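Local coordinates for protein 2,3,4,5-tetrahydropyridine-2,6-dicarboxylate N-succinyltransferase (Campylobacter jejuni, PDB 2RIJ) that probably catalyses succinyl transfer from succinyl-CoA to tetrahydrodipicolinate, the first step of the succinylase route from that compound towards lysine, at residues L50-Q55 against H106-L111; F28-L33 against F124-L129; A234-M239 against C255-R260; R219-S224 against I238-S243. One frame throughout, in Å; residues are numbered along the deposited sequence.

Interaction 1: L50-Q55 against H106-L111; sequences LINYEQ and HQNIDL
Asn52 and Asn108 meet tip to tip as a reciprocal amide pair, tying the short strand 52-53 at the margin of the N-terminal antiparallel sheet to the first turn of helix 107-117. Asn52 ND2 donates to Asn108 OD1 at 3.0 Å, in the plane of that carbonyl and on a lone pair. The return bond, Asn108 ND2 to Asn52 OD1 at 3.2 Å, is nearly straight at the hydrogen (168°), but its donor is tilted 28° from the acceptor's carbonyl plane. With the two amide planes 33° apart, the cycle of donors and acceptors is twisted rather than flat, and it fixes which way round each amide is turned. Leu50 packs beside this pair against Gln107 and Leu111; it is modelled in two conformers, and the finer details of its contacts are doubtful.

Second-shell bonds hold the amides in place. Asn52 OD1 also accepts from Asn56 ND2, and Asn52 ND2 also donates to Phe28 O, so both polar atoms of this buried group are doubly engaged. Asn108 ND2 additionally reaches a citrate, probably from the crystallisation liquor, which ND1 of His106, the residue just before the helix (N-cap position), binds as well. Met188 of the second subunit packs on Leu50 and Gln107, while Met192 of the second subunit touches Leu111. Beyond Asn52, Gln55 folds back on its own segment: Gln55 OE1, which also takes Lys152 NZ, receives Tyr53 N at 2.8 Å on an in-plane lone pair.

Interaction 2: F28-L33 against F124-L129; sequences FGIARL and FSFVCL
An antiparallel pair within the N-terminal sheet brings strand 28-33 against strand 124-129, their axes 4.7 Å apart. Gly29 with Val127 and Ala31 with Ser125 are the hydrogen-bonded pairs; Gly29 N reaches Val127 O at 3.0 Å and Val127 N returns to Gly29 O at 2.9 Å. Between and beyond them, the non-hydrogen-bonded pairs Phe28-Cys128, Ile30-Phe126 and Arg32-Phe124 all send their side chains to one face. The strands draw closest at Phe28 and Cys128, where the CB atoms are 3.6 Å apart. Phe28 CG sits between the backbone N and the carbonyl carbon (chi1 74°), and the ring rises away from the neighbouring strand while CD2 still touches Phe126 CE1 at 3.8 Å. Ile30 crosses Phe126 at about a right angle, bringing CG1 to the edge of that ring, 4.2 Å from CD1. Arg32 CB and CG touch Phe124 CE1 obliquely; Arg32 NE bonds to Lys191 O of the second subunit, and its NH1 pairs with Asp34. Helix 57-69 covers Phe28 and Phe126, helix 107-117 covers Ile30 and Phe124, and strands 43-48 and 80-84 carry the sheet onward.

Interaction 3: A234-M239 against C255-R260; sequences AGTTIM and CMVEGR
Ile238 and Val257 lie side by side, pointing the same way, where two successive coils of the left-handed parallel beta-helix stack. Ile238 CG1 stands anti to its carbonyl carbon (chi1 -45°), and the tip of the side chain, CD1, comes to 3.6 Å from Val257 CB. On the opposite face of the sheet Thr237 runs alongside Met256, a selenomethionine whose bends at chi2 and chi3 fold SE and CE back over its neighbour, CE resting 3.7 Å from Thr237 CB. Met256 SE is also 3.8 Å from CG of Met239, another selenomethionine. Met239 in turn lies beside Glu258, the residue predicted to form the acyl-anhydride intermediate: Met239 CG meets Glu258 CG at 3.7 Å and also lies against the carboxylate, through CD and OE1, while SE and CE of Met239 lead off from the pair.

Backbone bonds set the register of these side chains. Thr237 N binds Cys255 O at 3.0 Å, Val257 N binds Thr237 O at 2.8 Å, and Met239 N binds Val257 O at 2.9 Å in an almost straight bond (178° at the hydrogen). The strand geometry breaks at Glu258 (psi 10°), and the chain passes through an extended Gly259 to Arg260, predicted to bind succinyl-CoA, which bonds to Ala242 O and Ser278 OG and to Asn302 of the third subunit. Within the coil stack, strand 237-238 lies between strands 219-220 and 256-257, the latter followed by 272-273, and Val245 of strand 244-245, in another sheet of the helix, packs on Ile238.

Interaction 4: R219-S224 against I238-S243; sequences RILESS and IMPGAS
Leu221 CG leans to the side of the backbone N (chi1 -87°), and chi2 (65°) brings CD1 to 3.6 Å from Ile238 O, while the other branch, CD2, lies 3.8 Å from CE of the selenomethionine Met239. Glu222 CB touches Pro240 CB at 3.8 Å; CG stands anti to the backbone N (chi1 170°), and beyond it the chain bends at chi2, the carboxylate ending away from the proline. Pro240 also packs through CD, 3.7 Å from Leu221 CB, so the ring is met by two successive residues as the chain leaves the strand. The backbone is a short parallel bridge between coils of the beta-helix: Ile238 N binds Arg219 O at 2.9 Å, and Leu221 N binds Ile238 O at 2.9 Å. The polar ends turn to other partners. Glu222 OE2 receives both Ser224 OG, on its anti lone pair, and Ser224 N, from above the carboxylate plane; Glu222 OE1 forms a salt bridge with Arg207 of the second subunit, and Arg219 NH1 one with Asp203 of the second subunit. Apolar side chains thus carry the packing between the segments, while two donors and a cation around Glu222 would probably favour its ionised form at the subunit interface.

Overall arrangement
From the N terminus, interaction 2 opens at 28-33 and closes at 124-129 across 90 residues; interaction 1, between 50-55 and 106-111, falls wholly within that span. The two touch directly, Asn52 N lying 3.0 Å from Phe28 O, and together they join sheet and helix 107-117 in the N-terminal domain, beside the second subunit. Further along, 219-224 opens interaction 4, which closes on 238-243, overlapping the segment 234-239 that begins interaction 3; the pair shares Ile238 and Met239. Interaction 3 then closes at 255-260, so three successive coil strands of the beta-helix are linked in order. The centres of interactions 2 and 4 lie about 30 Å apart.

Interaction 1: L50-Q55 against H106-L111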
loop_
_atom_site.group_PDB
_atom_site.type_symbol
_atom_site.label_atom_id
_atom_site.label_comp_id
_atom_site.label_asym_id
_atom_site.label_seq_id
_atom_site.Cartn_x
_atom_site.Cartn_y
_atom_site.Cartn_z
ATOM N N LEU A 50 -22.528 -51.075 23.300
ATOM C CA LEU A 50 -23.883 -50.505 23.398
ATOM C C LEU A 50 -23.846 -49.358 24.392
ATOM O O LEU A 50 -23.343 -49.517 25.503
ATOM C CB LEU A 50 -24.905 -51.532 23.904
ATOM C CG LEU A 50 -25.382 -52.676 23.012
ATOM C CD1 LEU A 50 -26.185 -53.701 23.857
ATOM C CD2 LEU A 50 -26.190 -52.159 21.808
ATOM N N ILE A 51 -24.352 -48.207 23.976
ATOM C CA ILE A 51 -24.466 -47.030 24.806
ATOM C C ILE A 51 -25.931 -46.694 24.928
ATOM O O ILE A 51 -26.671 -46.601 23.934
ATOM C CB ILE A 51 -23.753 -45.798 24.146
ATOM C CG1 ILE A 51 -22.310 -46.114 23.832
ATOM C CG2 ILE A 51 -23.881 -44.532 25.004
ATOM C CD1 ILE A 51 -21.475 -46.336 25.112
ATOM N N ASN A 52 -26.343 -46.485 26.160
ATOM C CA ASN A 52 -27.712 -46.109 26.459
ATOM C C ASN A 52 -27.665 -44.659 26.931
ATOM O O ASN A 52 -26.861 -44.310 27.818
ATOM C CB ASN A 52 -28.289 -47.020 27.540
ATOM C CG ASN A 52 -28.428 -48.457 27.089
ATOM O OD1 ASN A 52 -29.402 -48.815 26.448
ATOM N ND2 ASN A 52 -27.466 -49.289 27.449
ATOM N N TYR A 53 -28.455 -43.798 26.296
ATOM C CA TYR A 53 -28.568 -42.389 26.729
ATOM C C TYR A 53 -30.036 -42.059 26.883
ATOM O O TYR A 53 -30.769 -42.116 25.925
ATOM C CB TYR A 53 -27.922 -41.421 25.739
ATOM C CG TYR A 53 -28.038 -39.997 26.200
ATOM C CD1 TYR A 53 -27.306 -39.549 27.301
ATOM C CD2 TYR A 53 -28.904 -39.120 25.592
ATOM C CE1 TYR A 53 -27.430 -38.263 27.751
ATOM C CE2 TYR A 53 -29.050 -37.818 26.069
ATOM C CZ TYR A 53 -28.309 -37.421 27.140
ATOM O OH TYR A 53 -28.431 -36.162 27.624
ATOM N N GLU A 54 -30.458 -41.739 28.095
ATOM C CA GLU A 54 -31.842 -41.346 28.380
ATOM C C GLU A 54 -32.862 -42.342 27.791
ATOM O O GLU A 54 -33.859 -41.974 27.168
ATOM C CB GLU A 54 -32.098 -39.878 27.965
ATOM C CG GLU A 54 -31.241 -38.851 28.746
ATOM C CD GLU A 54 -31.760 -38.580 30.160
ATOM O OE1 GLU A 54 -32.683 -39.290 30.604
ATOM O OE2 GLU A 54 -31.246 -37.651 30.825
ATOM N N GLN A 55 -32.623 -43.631 28.054
ATOM C CA GLN A 55 -33.399 -44.704 27.465
ATOM C C GLN A 55 -33.141 -45.991 28.230
ATOM O O GLN A 55 -32.132 -46.087 28.940
ATOM C CB GLN A 55 -32.985 -44.924 26.002
ATOM C CG GLN A 55 -31.582 -45.441 25.841
ATOM C CD GLN A 55 -31.094 -45.377 24.451
ATOM O OE1 GLN A 55 -29.926 -45.017 24.183
ATOM N NE2 GLN A 55 -31.979 -45.718 23.519
ATOM N N HIS A 106 -33.511 -57.392 21.695
ATOM C CA HIS A 106 -33.352 -56.736 22.981
ATOM C C HIS A 106 -31.848 -56.649 23.200
ATOM O O HIS A 106 -31.204 -57.595 23.639
ATOM C CB HIS A 106 -34.001 -57.549 24.086
ATOM C CG HIS A 106 -35.453 -57.785 23.894
ATOM N ND1 HIS A 106 -36.397 -56.805 24.085
ATOM C CD2 HIS A 106 -36.130 -58.905 23.558
ATOM C CE1 HIS A 106 -37.597 -57.305 23.856
ATOM N NE2 HIS A 106 -37.462 -58.580 23.536
ATOM N N GLN A 107 -31.279 -55.505 22.886
ATOM C CA GLN A 107 -29.849 -55.420 22.717
ATOM C C GLN A 107 -29.062 -55.538 24.014
ATOM O O GLN A 107 -28.008 -56.139 24.038
ATOM C CB GLN A 107 -29.519 -54.110 22.037
ATOM C CG GLN A 107 -29.939 -54.059 20.569
ATOM C CD GLN A 107 -29.212 -52.964 19.867
ATOM O OE1 GLN A 107 -29.503 -51.778 20.080
ATOM N NE2 GLN A 107 -28.206 -53.339 19.061
ATOM N N ASN A 108 -29.579 -54.946 25.075
ATOM C CA ASN A 108 -28.960 -55.023 26.382
ATOM C C ASN A 108 -29.013 -56.458 26.877
ATOM O O ASN A 108 -28.074 -56.918 27.520
ATOM C CB ASN A 108 -29.624 -54.086 27.391
ATOM C CG ASN A 108 -29.298 -52.615 27.140
ATOM O OD1 ASN A 108 -28.140 -52.199 27.197
ATOM N ND2 ASN A 108 -30.323 -51.828 26.882
ATOM N N ILE A 109 -30.091 -57.166 26.557
ATOM C CA ILE A 109 -30.233 -58.553 27.003
ATOM C C ILE A 109 -29.264 -59.415 26.201
ATOM O O ILE A 109 -28.535 -60.208 26.776
ATOM C CB ILE A 109 -31.660 -59.103 26.872
ATOM C CG1 ILE A 109 -32.680 -58.119 27.464
ATOM C CG2 ILE A 109 -31.738 -60.462 27.602
ATOM C CD1 ILE A 109 -34.137 -58.696 27.686
ATOM N N ASP A 110 -29.218 -59.232 24.882
ATOM C CA ASP A 110 -28.239 -59.956 24.055
ATOM C C ASP A 110 -26.798 -59.772 24.542
ATOM O O ASP A 110 -25.979 -60.679 24.465
ATOM C CB ASP A 110 -28.303 -59.505 22.589
ATOM C CG ASP A 110 -29.659 -59.766 21.924
ATOM O OD1 ASP A 110 -30.379 -60.704 22.327
ATOM O OD2 ASP A 110 -30.019 -58.992 21.000
ATOM N N LEU A 111 -26.471 -58.555 24.964
ATOM C CA LEU A 111 -25.129 -58.241 25.424
ATOM C C LEU A 111 -24.799 -59.086 26.662
ATOM O O LEU A 111 -23.716 -59.650 26.758
ATOM C CB LEU A 111 -24.989 -56.726 25.734
ATOM C CG LEU A 111 -23.561 -56.329 26.195
ATOM C CD1 LEU A 111 -22.604 -56.377 24.983
ATOM C CD2 LEU A 111 -23.567 -54.963 26.853
#

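Interaction 2: F28-L33 against F124-L129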
loop_
_atom_site.group_PDB
_atom_site.type_symbol
_atom_site.label_atom_id
_atom_site.label_comp_id
_atom_site.label_asym_id
_atom_site.label_seq_id
_atom_site.Cartn_x
_atom_site.Cartn_y
_atom_site.Cartn_z
ATOM N N PHE A 28 -25.761 -45.093 30.479
ATOM C CA PHE A 28 -25.157 -46.310 30.990
ATOM C C PHE A 28 -24.730 -47.303 29.910
ATOM O O PHE A 28 -25.243 -47.334 28.780
ATOM C CB PHE A 28 -26.080 -47.006 32.018
ATOM C CG PHE A 28 -27.273 -47.694 31.413
ATOM C CD1 PHE A 28 -28.446 -46.992 31.151
ATOM C CD2 PHE A 28 -27.237 -49.066 31.119
ATOM C CE1 PHE A 28 -29.547 -47.632 30.585
ATOM C CE2 PHE A 28 -28.325 -49.706 30.541
ATOM C CZ PHE A 28 -29.492 -48.995 30.304
ATOM N N GLY A 29 -23.802 -48.153 30.304
ATOM C CA GLY A 29 -23.444 -49.317 29.546
ATOM C C GLY A 29 -22.474 -50.195 30.300
ATOM O O GLY A 29 -22.114 -49.904 31.443
ATOM N N ILE A 30 -22.078 -51.279 29.646
ATOM C CA ILE A 30 -21.098 -52.212 30.155
ATOM C C ILE A 30 -19.837 -52.168 29.277
ATOM O O ILE A 30 -19.895 -52.380 28.053
ATOM C CB ILE A 30 -21.671 -53.662 30.229
ATOM C CG1 ILE A 30 -22.849 -53.742 31.180
ATOM C CG2 ILE A 30 -20.588 -54.675 30.659
ATOM C CD1 ILE A 30 -23.618 -55.121 31.090
ATOM N N ALA A 31 -18.709 -51.937 29.920
ATOM C CA ALA A 31 -17.421 -51.876 29.278
ATOM C C ALA A 31 -16.554 -53.104 29.526
ATOM O O ALA A 31 -16.541 -53.642 30.620
ATOM C CB ALA A 31 -16.673 -50.648 29.769
ATOM N N ARG A 32 -15.815 -53.540 28.504
ATOM C CA ARG A 32 -14.702 -54.449 28.683
ATOM C C ARG A 32 -13.493 -53.578 28.938
ATOM O O ARG A 32 -13.205 -52.638 28.165
ATOM C CB ARG A 32 -14.478 -55.313 27.438
ATOM C CG ARG A 32 -13.364 -56.307 27.587
ATOM C CD ARG A 32 -12.997 -57.044 26.260
ATOM N NE ARG A 32 -12.683 -56.092 25.191
ATOM C CZ ARG A 32 -11.563 -55.375 25.116
ATOM N NH1 ARG A 32 -10.618 -55.458 26.021
ATOM N NH2 ARG A 32 -11.405 -54.520 24.107
ATOM N N LEU A 33 -12.759 -53.861 30.013
ATOM C CA LEU A 33 -11.622 -53.042 30.404
ATOM C C LEU A 33 -10.267 -53.650 30.028
ATOM O O LEU A 33 -10.074 -54.864 30.114
ATOM C CB LEU A 33 -11.618 -52.795 31.907
ATOM C CG LEU A 33 -12.899 -52.262 32.560
ATOM C CD1 LEU A 33 -12.607 -52.112 34.088
ATOM C CD2 LEU A 33 -13.424 -51.004 31.936
ATOM N N PHE A 124 -15.183 -56.967 32.954
ATOM C CA PHE A 124 -16.344 -56.192 32.597
ATOM C C PHE A 124 -16.833 -55.352 33.766
ATOM O O PHE A 124 -16.790 -55.773 34.936
ATOM C CB PHE A 124 -17.463 -57.108 32.109
ATOM C CG PHE A 124 -17.074 -58.003 30.987
ATOM C CD1 PHE A 124 -17.084 -57.551 29.691
ATOM C CD2 PHE A 124 -16.760 -59.338 31.224
ATOM C CE1 PHE A 124 -16.720 -58.394 28.614
ATOM C CE2 PHE A 124 -16.402 -60.193 30.167
ATOM C CZ PHE A 124 -16.396 -59.731 28.867
ATOM N N SER A 125 -17.286 -54.148 33.444
ATOM C CA SER A 125 -17.738 -53.189 34.457
ATOM C C SER A 125 -18.971 -52.444 33.973
ATOM O O SER A 125 -19.046 -52.001 32.821
ATOM C CB SER A 125 -16.654 -52.162 34.797
ATOM O OG SER A 125 -15.598 -52.713 35.568
ATOM N N PHE A 126 -19.943 -52.322 34.864
ATOM C CA PHE A 126 -21.084 -51.462 34.644
ATOM C C PHE A 126 -20.696 -50.020 34.937
ATOM O O PHE A 126 -20.013 -49.713 35.929
ATOM C CB PHE A 126 -22.217 -51.874 35.548
ATOM C CG PHE A 126 -23.463 -51.078 35.361
ATOM C CD1 PHE A 126 -24.282 -51.297 34.267
ATOM C CD2 PHE A 126 -23.821 -50.104 36.284
ATOM C CE1 PHE A 126 -25.453 -50.578 34.124
ATOM C CE2 PHE A 126 -24.975 -49.372 36.133
ATOM C CZ PHE A 126 -25.806 -49.622 35.077
ATOM N N VAL A 127 -21.091 -49.134 34.038
ATOM C CA VAL A 127 -20.703 -47.726 34.095
ATOM C C VAL A 127 -21.970 -46.939 33.865
ATOM O O VAL A 127 -22.650 -47.162 32.891
ATOM C CB VAL A 127 -19.647 -47.386 33.009
ATOM C CG1 VAL A 127 -19.172 -45.954 33.129
ATOM C CG2 VAL A 127 -18.468 -48.375 33.086
ATOM N N CYS A 128 -22.305 -46.047 34.786
ATOM C CA CYS A 128 -23.436 -45.168 34.574
ATOM C C CYS A 128 -23.213 -43.754 35.088
ATOM O O CYS A 128 -22.444 -43.524 36.029
ATOM C CB CYS A 128 -24.736 -45.783 35.103
ATOM S SG CYS A 128 -25.045 -45.608 36.836
ATOM N N LEU A 129 -23.891 -42.815 34.430
ATOM C CA LEU A 129 -23.907 -41.423 34.819
ATOM C C LEU A 129 -25.285 -41.086 35.377
ATOM O O LEU A 129 -26.303 -41.333 34.719
ATOM C CB LEU A 129 -23.590 -40.506 33.635
ATOM C CG LEU A 129 -22.313 -40.773 32.860
ATOM C CD1 LEU A 129 -22.158 -39.742 31.710
ATOM C CD2 LEU A 129 -21.139 -40.736 33.792
#

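Interaction 3: A234-M239 against C255-R260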
loop_
_atom_site.group_PDB
_atom_site.type_symbol
_atom_site.label_atom_id
_atom_site.label_comp_id
_atom_site.label_asym_id
_atom_site.label_seq_id
_atom_site.Cartn_x
_atom_site.Cartn_y
_atom_site.Cartn_z
ATOM N N ALA A 234 -23.121 -37.946 9.595
ATOM C CA ALA A 234 -23.230 -38.896 8.467
ATOM C C ALA A 234 -22.912 -38.172 7.157
ATOM O O ALA A 234 -23.391 -37.058 6.904
ATOM C CB ALA A 234 -24.659 -39.570 8.430
ATOM N N GLY A 235 -22.060 -38.791 6.346
ATOM C CA GLY A 235 -21.715 -38.220 5.086
ATOM C C GLY A 235 -20.414 -37.447 5.121
ATOM O O GLY A 235 -19.955 -37.005 4.089
ATOM N N THR A 236 -19.811 -37.250 6.304
ATOM C CA THR A 236 -18.506 -36.566 6.353
ATOM C C THR A 236 -17.371 -37.409 5.754
ATOM O O THR A 236 -17.377 -38.636 5.895
ATOM C CB THR A 236 -18.218 -36.227 7.836
ATOM O OG1 THR A 236 -19.233 -35.300 8.284
ATOM C CG2 THR A 236 -16.794 -35.610 8.080
ATOM N N THR A 237 -16.400 -36.747 5.115
ATOM C CA THR A 237 -15.144 -37.339 4.631
ATOM C C THR A 237 -13.967 -36.652 5.309
ATOM O O THR A 237 -13.829 -35.415 5.273
ATOM C CB THR A 237 -14.999 -37.203 3.101
ATOM O OG1 THR A 237 -16.151 -37.770 2.464
ATOM C CG2 THR A 237 -13.735 -37.875 2.558
ATOM N N ILE A 238 -13.131 -37.442 5.945
ATOM C CA ILE A 238 -11.829 -36.972 6.456
ATOM C C ILE A 238 -10.713 -37.502 5.556
ATOM O O ILE A 238 -10.401 -38.716 5.520
ATOM C CB ILE A 238 -11.547 -37.418 7.899
ATOM C CG1 ILE A 238 -12.808 -37.207 8.804
ATOM C CG2 ILE A 238 -10.311 -36.703 8.466
ATOM C CD1 ILE A 238 -13.266 -35.719 8.862
HETATM N N MSE A 239 -10.072 -36.587 4.873
HETATM C CA MSE A 239 -8.950 -36.923 3.952
HETATM C C MSE A 239 -7.712 -37.015 4.816
HETATM O O MSE A 239 -7.692 -36.454 5.907
HETATM C CB MSE A 239 -8.764 -35.889 2.865
HETATM C CG MSE A 239 -9.932 -35.763 1.918
HETATM SE SE MSE A 239 -10.358 -37.382 0.953
HETATM C CE MSE A 239 -8.722 -37.587 -0.235
ATOM N N CYS A 255 -19.664 -32.901 5.508
ATOM C CA CYS A 255 -18.618 -31.962 5.127
ATOM C C CYS A 255 -17.437 -32.720 4.552
ATOM O O CYS A 255 -17.145 -33.838 4.973
ATOM C CB CYS A 255 -18.056 -31.264 6.351
ATOM S SG CYS A 255 -19.214 -30.158 7.137
HETATM N N MSE A 256 -16.738 -32.071 3.654
HETATM C CA MSE A 256 -15.416 -32.525 3.178
HETATM C C MSE A 256 -14.346 -31.892 4.065
HETATM O O MSE A 256 -14.234 -30.676 4.117
HETATM C CB MSE A 256 -15.211 -32.069 1.756
HETATM C CG MSE A 256 -13.798 -32.325 1.223
HETATM SE SE MSE A 256 -13.331 -34.257 1.276
HETATM C CE MSE A 256 -14.854 -34.926 0.216
ATOM N N VAL A 257 -13.578 -32.702 4.775
ATOM C CA VAL A 257 -12.593 -32.199 5.710
ATOM C C VAL A 257 -11.165 -32.650 5.274
ATOM O O VAL A 257 -10.845 -33.822 5.214
ATOM C CB VAL A 257 -12.885 -32.629 7.139
ATOM C CG1 VAL A 257 -11.797 -32.069 8.130
ATOM C CG2 VAL A 257 -14.326 -32.254 7.542
ATOM N N GLU A 258 -10.365 -31.660 4.950
ATOM C CA GLU A 258 -8.995 -31.815 4.543
ATOM C C GLU A 258 -8.034 -30.976 5.386
ATOM O O GLU A 258 -6.815 -30.883 5.108
ATOM C CB GLU A 258 -8.860 -31.505 3.085
ATOM C CG GLU A 258 -9.951 -32.067 2.276
ATOM C CD GLU A 258 -9.619 -32.001 0.795
ATOM O OE1 GLU A 258 -8.601 -32.591 0.420
ATOM O OE2 GLU A 258 -10.335 -31.365 0.011
ATOM N N GLY A 259 -8.566 -30.429 6.453
ATOM C CA GLY A 259 -7.803 -29.614 7.414
ATOM C C GLY A 259 -8.129 -29.978 8.847
ATOM O O GLY A 259 -8.711 -31.041 9.136
ATOM N N ARG A 260 -7.727 -29.110 9.771
ATOM C CA ARG A 260 -7.602 -29.452 11.172
ATOM C C ARG A 260 -8.671 -28.761 12.004
ATOM O O ARG A 260 -8.776 -27.521 12.015
ATOM C CB ARG A 260 -6.207 -29.060 11.665
ATOM C CG ARG A 260 -5.141 -29.859 10.918
ATOM C CD ARG A 260 -3.759 -29.409 11.286
ATOM N NE ARG A 260 -3.475 -28.057 10.796
ATOM C CZ ARG A 260 -2.968 -27.772 9.591
ATOM N NH1 ARG A 260 -2.805 -28.705 8.665
ATOM N NH2 ARG A 260 -2.654 -26.512 9.272
#

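Interaction 4: R219-S224 against I238-S243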
loop_
_atom_site.group_PDB
_atom_site.type_symbol
_atom_site.label_atom_id
_atom_site.label_comp_id
_atom_site.label_asym_id
_atom_site.label_seq_id
_atom_site.Cartn_x
_atom_site.Cartn_y
_atom_site.Cartn_z
ATOM N N ARG A 219 -16.596 -41.478 5.627
ATOM C CA ARG A 219 -15.241 -42.005 5.343
ATOM C C ARG A 219 -14.178 -41.327 6.174
ATOM O O ARG A 219 -14.203 -40.098 6.341
ATOM C CB ARG A 219 -14.967 -41.828 3.870
ATOM C CG ARG A 219 -16.035 -42.490 3.008
ATOM C CD ARG A 219 -15.714 -42.425 1.524
ATOM N NE ARG A 219 -15.867 -41.071 1.007
ATOM C CZ ARG A 219 -15.127 -40.466 0.090
ATOM N NH1 ARG A 219 -14.052 -41.020 -0.468
ATOM N NH2 ARG A 219 -15.476 -39.240 -0.270
ATOM N N ILE A 220 -13.226 -42.120 6.669
ATOM C CA ILE A 220 -12.094 -41.618 7.424
ATOM C C ILE A 220 -10.909 -42.301 6.813
ATOM O O ILE A 220 -10.708 -43.540 6.981
ATOM C CB ILE A 220 -12.183 -41.985 8.897
ATOM C CG1 ILE A 220 -13.401 -41.344 9.546
ATOM C CG2 ILE A 220 -10.866 -41.686 9.604
ATOM C CD1 ILE A 220 -13.757 -41.945 10.943
ATOM N N LEU A 221 -10.124 -41.559 6.057
ATOM C CA LEU A 221 -9.063 -42.198 5.209
ATOM C C LEU A 221 -7.786 -42.549 5.951
ATOM O O LEU A 221 -6.888 -43.155 5.376
ATOM C CB LEU A 221 -8.760 -41.352 3.951
ATOM C CG LEU A 221 -9.663 -41.631 2.742
ATOM C CD1 LEU A 221 -11.090 -41.232 3.042
ATOM C CD2 LEU A 221 -9.098 -40.935 1.466
ATOM N N GLU A 222 -7.726 -42.203 7.230
ATOM C CA GLU A 222 -6.618 -42.582 8.090
ATOM C C GLU A 222 -7.027 -42.398 9.542
ATOM O O GLU A 222 -7.393 -41.292 9.975
ATOM C CB GLU A 222 -5.342 -41.779 7.782
ATOM C CG GLU A 222 -4.168 -41.931 8.791
ATOM C CD GLU A 222 -3.947 -43.374 9.336
ATOM O OE1 GLU A 222 -4.076 -44.340 8.527
ATOM O OE2 GLU A 222 -3.660 -43.562 10.576
ATOM N N SER A 223 -6.970 -43.495 10.287
ATOM C CA SER A 223 -7.403 -43.518 11.676
ATOM C C SER A 223 -6.701 -42.508 12.582
ATOM O O SER A 223 -7.333 -41.946 13.420
ATOM C CB SER A 223 -7.249 -44.923 12.303
ATOM O OG SER A 223 -7.799 -44.979 13.622
ATOM N N SER A 224 -5.397 -42.274 12.440
ATOM C CA SER A 224 -4.682 -41.344 13.319
ATOM C C SER A 224 -5.243 -39.892 13.242
ATOM O O SER A 224 -4.959 -39.051 14.091
ATOM C CB SER A 224 -3.188 -41.360 12.971
ATOM O OG SER A 224 -2.991 -40.840 11.697
ATOM N N ILE A 238 -13.131 -37.442 5.945
ATOM C CA ILE A 238 -11.829 -36.972 6.456
ATOM C C ILE A 238 -10.713 -37.502 5.556
ATOM O O ILE A 238 -10.401 -38.716 5.520
ATOM C CB ILE A 238 -11.547 -37.418 7.899
ATOM C CG1 ILE A 238 -12.808 -37.207 8.804
ATOM C CG2 ILE A 238 -10.311 -36.703 8.466
ATOM C CD1 ILE A 238 -13.266 -35.719 8.862
HETATM N N MSE A 239 -10.072 -36.587 4.873
HETATM C CA MSE A 239 -8.950 -36.923 3.952
HETATM C C MSE A 239 -7.712 -37.015 4.816
HETATM O O MSE A 239 -7.692 -36.454 5.907
HETATM C CB MSE A 239 -8.764 -35.889 2.865
HETATM C CG MSE A 239 -9.932 -35.763 1.918
HETATM SE SE MSE A 239 -10.358 -37.382 0.953
HETATM C CE MSE A 239 -8.722 -37.587 -0.235
ATOM N N PRO A 240 -6.671 -37.756 4.357
ATOM C CA PRO A 240 -5.520 -38.008 5.234
ATOM C C PRO A 240 -4.326 -37.068 5.208
ATOM O O PRO A 240 -3.516 -37.128 6.143
ATOM C CB PRO A 240 -5.067 -39.408 4.792
ATOM C CG PRO A 240 -5.462 -39.536 3.410
ATOM C CD PRO A 240 -6.572 -38.550 3.119
ATOM N N GLY A 241 -4.201 -36.205 4.205
ATOM C CA GLY A 241 -3.004 -35.402 4.017
ATOM C C GLY A 241 -2.579 -34.547 5.205
ATOM O O GLY A 241 -1.465 -34.655 5.666
ATOM N N ALA A 242 -3.448 -33.670 5.669
ATOM C CA ALA A 242 -3.073 -32.686 6.670
ATOM C C ALA A 242 -4.229 -32.345 7.588
ATOM O O ALA A 242 -4.265 -31.278 8.142
ATOM C CB ALA A 242 -2.493 -31.415 5.993
ATOM N N SER A 243 -5.172 -33.279 7.713
ATOM C CA SER A 243 -6.380 -33.109 8.485
ATOM C C SER A 243 -6.227 -33.531 9.926
ATOM O O SER A 243 -5.303 -34.251 10.305
ATOM C CB SER A 243 -7.513 -33.945 7.897
ATOM O OG SER A 243 -7.565 -33.841 6.483
#